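Local coordinates for protein NAD-dependent aldehyde dehydrogenase (Sinorhizobium meliloti, PDB 3U4J) that probably oxidises aldehydes with NAD or NADP as the electron acceptor, at residues 189-194 and 218-223; 308-313 and 406-411. All coordinates share one frame; numbering follows the deposited sequence.

Contact 1 (189-194 and 218-223)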
loop_
_atom_site.group_PDB
_atom_site.type_symbol
_atom_site.label_atom_id
_atom_site.label_comp_id
_atom_site.label_asym_id
_atom_site.label_seq_id
_atom_site.Cartn_x
_atom_site.Cartn_y
_atom_site.Cartn_z
ATOM N N GLY A 189 -0.264 -10.047 16.831
ATOM C CA GLY A 189 -0.058 -11.465 17.242
ATOM C C GLY A 189 0.985 -11.617 18.357
ATOM O O GLY A 189 1.313 -12.742 18.754
ATOM N N CYS A 190 1.507 -10.490 18.875
ATOM C CA CYS A 190 2.522 -10.517 19.936
ATOM C C CYS A 190 1.856 -10.768 21.266
ATOM O O CYS A 190 0.653 -10.600 21.392
ATOM C CB CYS A 190 3.271 -9.165 20.061
ATOM S SG CYS A 190 4.194 -8.729 18.589
ATOM N N THR A 191 2.653 -11.154 22.264
ATOM C CA THR A 191 2.201 -11.179 23.653
ATOM C C THR A 191 3.053 -10.142 24.353
ATOM O O THR A 191 4.141 -9.803 23.865
ATOM C CB THR A 191 2.427 -12.564 24.299
ATOM O OG1 THR A 191 3.821 -12.917 24.205
ATOM C CG2 THR A 191 1.620 -13.594 23.562
ATOM N N VAL A 192 2.569 -9.618 25.475
ATOM C CA VAL A 192 3.224 -8.460 26.067
ATOM C C VAL A 192 3.371 -8.535 27.586
ATOM O O VAL A 192 2.575 -9.192 28.274
ATOM C CB VAL A 192 2.481 -7.129 25.717
ATOM C CG1 VAL A 192 2.310 -6.981 24.218
ATOM C CG2 VAL A 192 1.145 -7.003 26.459
ATOM N N VAL A 193 4.384 -7.842 28.090
ATOM C CA VAL A 193 4.470 -7.533 29.497
ATOM C C VAL A 193 4.490 -6.022 29.610
ATOM O O VAL A 193 5.397 -5.356 29.085
ATOM C CB VAL A 193 5.738 -8.158 30.179
ATOM C CG1 VAL A 193 5.814 -7.764 31.645
ATOM C CG2 VAL A 193 5.717 -9.701 30.050
ATOM N N LEU A 194 3.479 -5.496 30.287
ATOM C CA LEU A 194 3.274 -4.062 30.441
ATOM C C LEU A 194 3.809 -3.649 31.799
ATOM O O LEU A 194 3.408 -4.220 32.815
ATOM C CB LEU A 194 1.769 -3.713 30.375
ATOM C CG LEU A 194 1.331 -2.244 30.578
ATOM C CD1 LEU A 194 1.994 -1.353 29.551
ATOM C CD2 LEU A 194 -0.177 -2.071 30.502
ATOM N N ASP A 218 -4.849 -16.319 28.522
ATOM C CA ASP A 218 -3.880 -16.163 29.600
ATOM C C ASP A 218 -2.466 -15.939 29.034
ATOM O O ASP A 218 -2.056 -16.636 28.087
ATOM C CB ASP A 218 -3.898 -17.448 30.437
ATOM C CG ASP A 218 -5.122 -17.542 31.357
ATOM O OD1 ASP A 218 -5.952 -16.606 31.364
ATOM O OD2 ASP A 218 -5.242 -18.547 32.100
ATOM N N GLY A 219 -1.746 -14.958 29.578
ATOM C CA GLY A 219 -0.333 -14.752 29.212
ATOM C C GLY A 219 -0.130 -13.842 28.010
ATOM O O GLY A 219 0.992 -13.428 27.728
ATOM N N VAL A 220 -1.210 -13.532 27.287
ATOM C CA VAL A 220 -1.100 -12.588 26.141
ATOM C C VAL A 220 -0.810 -11.175 26.644
ATOM O O VAL A 220 -0.010 -10.453 26.056
ATOM C CB VAL A 220 -2.356 -12.569 25.268
ATOM C CG1 VAL A 220 -2.229 -11.478 24.163
ATOM C CG2 VAL A 220 -2.576 -13.923 24.610
ATOM N N PHE A 221 -1.463 -10.785 27.730
ATOM C CA PHE A 221 -1.365 -9.414 28.233
ATOM C C PHE A 221 -1.135 -9.521 29.744
ATOM O O PHE A 221 -2.052 -9.828 30.512
ATOM C CB PHE A 221 -2.667 -8.656 27.859
ATOM C CG PHE A 221 -2.713 -7.177 28.264
ATOM C CD1 PHE A 221 -1.670 -6.546 28.934
ATOM C CD2 PHE A 221 -3.876 -6.433 27.991
ATOM C CE1 PHE A 221 -1.770 -5.194 29.306
ATOM C CE2 PHE A 221 -3.977 -5.083 28.339
ATOM C CZ PHE A 221 -2.930 -4.463 29.011
ATOM N N ASN A 222 0.110 -9.287 30.156
ATOM C CA ASN A 222 0.524 -9.394 31.557
ATOM C C ASN A 222 0.921 -8.001 32.014
ATOM O O ASN A 222 1.378 -7.195 31.192
ATOM C CB ASN A 222 1.779 -10.283 31.653
ATOM C CG ASN A 222 1.578 -11.631 31.021
ATOM O OD1 ASN A 222 0.997 -12.517 31.629
ATOM N ND2 ASN A 222 2.065 -11.800 29.792
ATOM N N VAL A 223 0.783 -7.722 33.310
ATOM C CA VAL A 223 1.205 -6.426 33.831
ATOM C C VAL A 223 2.012 -6.639 35.113
ATOM O O VAL A 223 1.580 -7.381 35.990
ATOM C CB VAL A 223 0.014 -5.498 34.149
ATOM C CG1 VAL A 223 0.477 -4.119 34.640
ATOM C CG2 VAL A 223 -0.779 -5.264 32.906
#

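Contact 2 (308-313 and 406-411)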
loop_
_atom_site.group_PDB
_atom_site.type_symbol
_atom_site.label_atom_id
_atom_site.label_comp_id
_atom_site.label_asym_id
_atom_site.label_seq_id
_atom_site.Cartn_x
_atom_site.Cartn_y
_atom_site.Cartn_z
ATOM N N SER A 308 6.209 23.953 24.155
ATOM C CA SER A 308 6.964 24.562 25.240
ATOM C C SER A 308 7.749 25.809 24.776
ATOM O O SER A 308 8.182 26.618 25.601
ATOM C CB SER A 308 7.897 23.509 25.869
ATOM O OG SER A 308 8.795 22.979 24.904
ATOM N N ARG A 309 7.920 25.946 23.457
ATOM C CA ARG A 309 8.481 27.151 22.844
ATOM C C ARG A 309 7.454 27.824 21.950
ATOM O O ARG A 309 6.853 27.185 21.061
ATOM C CB ARG A 309 9.721 26.824 22.008
ATOM C CG ARG A 309 10.898 26.310 22.805
ATOM C CD ARG A 309 12.102 26.102 21.899
ATOM N NE ARG A 309 11.987 24.909 21.067
ATOM C CZ ARG A 309 12.560 24.788 19.870
ATOM N NH1 ARG A 309 13.274 25.798 19.363
ATOM N NH2 ARG A 309 12.399 23.671 19.161
ATOM N N LEU A 310 7.229 29.111 22.182
ATOM C CA LEU A 310 6.468 29.930 21.246
ATOM C C LEU A 310 7.463 30.740 20.398
ATOM O O LEU A 310 8.273 31.511 20.943
ATOM C CB LEU A 310 5.486 30.843 22.003
ATOM C CG LEU A 310 4.871 32.047 21.262
ATOM C CD1 LEU A 310 4.099 31.534 20.032
ATOM C CD2 LEU A 310 3.955 32.895 22.159
ATOM N N LEU A 311 7.414 30.557 19.075
ATOM C CA LEU A 311 8.217 31.365 18.142
ATOM C C LEU A 311 7.214 32.233 17.408
ATOM O O LEU A 311 6.398 31.729 16.636
ATOM C CB LEU A 311 9.012 30.490 17.156
ATOM C CG LEU A 311 9.945 29.402 17.708
ATOM C CD1 LEU A 311 10.648 28.651 16.592
ATOM C CD2 LEU A 311 10.972 29.956 18.631
ATOM N N VAL A 312 7.247 33.535 17.682
ATOM C CA VAL A 312 6.211 34.443 17.193
ATOM C C VAL A 312 6.814 35.524 16.301
ATOM O O VAL A 312 7.885 36.074 16.600
ATOM C CB VAL A 312 5.340 35.000 18.358
ATOM C CG1 VAL A 312 6.194 35.732 19.432
ATOM C CG2 VAL A 312 4.200 35.891 17.827
ATOM N N GLN A 313 6.161 35.765 15.164
ATOM C CA GLN A 313 6.607 36.790 14.233
ATOM C C GLN A 313 6.461 38.159 14.891
ATOM O O GLN A 313 5.467 38.440 15.581
ATOM C CB GLN A 313 5.868 36.709 12.894
ATOM C CG GLN A 313 6.653 37.347 11.726
ATOM C CD GLN A 313 6.209 36.852 10.347
ATOM O OE1 GLN A 313 7.038 36.744 9.419
ATOM N NE2 GLN A 313 4.914 36.545 10.199
ATOM N N PRO A 406 4.146 23.690 33.361
ATOM C CA PRO A 406 3.367 24.650 32.578
ATOM C C PRO A 406 4.132 25.954 32.351
ATOM O O PRO A 406 3.696 27.018 32.799
ATOM C CB PRO A 406 2.139 24.896 33.453
ATOM C CG PRO A 406 2.620 24.653 34.861
ATOM C CD PRO A 406 3.783 23.701 34.792
ATOM N N VAL A 407 5.265 25.849 31.669
ATOM C CA VAL A 407 6.204 26.945 31.521
ATOM C C VAL A 407 6.493 27.164 30.036
ATOM O O VAL A 407 7.120 26.313 29.386
ATOM C CB VAL A 407 7.543 26.617 32.236
ATOM C CG1 VAL A 407 8.622 27.776 32.000
ATOM C CG2 VAL A 407 7.303 26.308 33.713
ATOM N N LEU A 408 6.051 28.305 29.515
ATOM C CA LEU A 408 6.302 28.689 28.124
ATOM C C LEU A 408 7.506 29.605 27.961
ATOM O O LEU A 408 7.668 30.559 28.737
ATOM C CB LEU A 408 5.086 29.426 27.595
ATOM C CG LEU A 408 5.053 29.790 26.104
ATOM C CD1 LEU A 408 5.009 28.530 25.208
ATOM C CD2 LEU A 408 3.849 30.680 25.860
ATOM N N SER A 409 8.338 29.310 26.958
ATOM C CA SER A 409 9.432 30.183 26.538
ATOM C C SER A 409 9.082 30.823 25.197
ATOM O O SER A 409 8.810 30.113 24.205
ATOM C CB SER A 409 10.744 29.415 26.411
ATOM O OG SER A 409 11.175 28.988 27.689
ATOM N N THR A 410 9.067 32.159 25.186
ATOM C CA THR A 410 8.733 32.933 23.987
ATOM C C THR A 410 9.979 33.569 23.367
ATOM O O THR A 410 10.808 34.192 24.074
ATOM C CB THR A 410 7.684 34.037 24.308
ATOM O OG1 THR A 410 6.600 33.456 25.037
ATOM C CG2 THR A 410 7.133 34.681 23.028
ATOM N N LEU A 411 10.122 33.367 22.056
ATOM C CA LEU A 411 11.168 33.971 21.239
ATOM C C LEU A 411 10.497 34.565 19.988
ATOM O O LEU A 411 9.458 34.057 19.532
ATOM C CB LEU A 411 12.198 32.915 20.809
ATOM C CG LEU A 411 12.995 32.092 21.824
ATOM C CD1 LEU A 411 12.245 30.829 22.324
ATOM C CD2 LEU A 411 14.340 31.705 21.215
HETATM O O HOH W 1 9.617 26.283 27.833
#

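Contact 1 (189-194 and 218-223)
V192 and L194 pair in parallel with F221 and V223; their strands, 191-195 and 221-223, are the two strands of a beta-alpha-beta unit in the Rossmann-like, coenzyme-binding domain of the aldehyde dehydrogenase fold, with helix 202-214 making the crossover. The backbone ladder runs V192 N to V220 O (2.8 Å), N222 N to V192 O and L194 N to N222 O (2.8 Å).

The side-chain amide of N222 adds to this ladder. With CG beside its own backbone N (chi1 -55°), the amide turns back so that ND2 reaches V192 O at 3.1 Å. N222 N and ND2 thus grip V192 O from opposite faces of its carbonyl plane. ND2 also bonds G219 O at 2.8 Å, but this bond is bent and comes from above that carbonyl's plane, while OD1 accepts from D28 N. With an alanine here V192 O would keep its backbone donor, but G219 O would probably lose its ND2 bond and D28 N its acceptor. G219 suits its turn because its positive phi (88°) would push a side chain against the preceding carbonyl.

Apolar contacts fill the face carrying V192, L194, F221 and V223. Beta-branched V192 and V223 suit extended strands; L194 and F221 are long enough to reach helix 202-214. V192 CG2 meets F221 CD1 obliquely at 3.8 Å, and L194 CB packs against V223 CG2. At the edge of the F221 ring, in its plane, L194 CD2 lies 3.7 Å from CE1.

Contact 2 (308-313 and 406-411)
L310 and S409 meet through peptide units, the flat groups that face each other across these strands; the other flat group, the guanidinium of R309, is turned to other partners. S409 N gives its hydrogen to S308 O, L310 N to S409 O (2.8 Å), L411 N to L310 O and V312 N to L411 O (2.9 Å). The L411 N donor stands almost straight out from the L310 carbonyl, at a C=O...N angle of 177°. One face of the sheet carries L310, V312, L408 and T410, the other R309, L311, S409 and L411.

On the first face L310 and T410 lie side by side, CD2 of L310 3.7 Å from CG2 of T410. L408, with CG anti to its backbone N (chi1 -173°), folds CD1 to within 4.0 Å of L310 CB. These branched, oily chains suit a surface covered by helices 285-297 and 317-330, and T410 can join them because its OG1 is bonded to F389 O.

On the second face L311 CD2 packs against L411 CB at 3.9 Å. R309 NH1 donates to L422 O and NH2 to K274 O and A423 O, so these buried N-H groups are satisfied. S409 is small enough to sit beside the ladder; its OG has I398 O as main partner and a water as alternative acceptor. That water gives its own hydrogens to S308 O (2.7 Å) and V407 O, bridging the strands near their start. Parallel strands flanked by helices in this way are characteristic of the alpha/beta catalytic domain of aldehyde dehydrogenases.

How the contacts relate
After several N-terminal strands and helices the chain reaches strand 153-168, beside which strand 191-195 is laid; contact 1 then closes a short loop of 23 residues, mostly helix 202-214, by adding strand 221-223 to the far side of 191-195. Only after further strands of that sheet does the chain enter the second one, where contact 2 closes a loop of 92 residues. It joins strand 307-313, which also pairs with 275-279, to strand 407-413, which also pairs with 383-390. The two loops follow in series, neither nesting nor crossing. The centres of contact 1 and contact 2 lie about 41 Å apart, on opposite sides of the chain's centre.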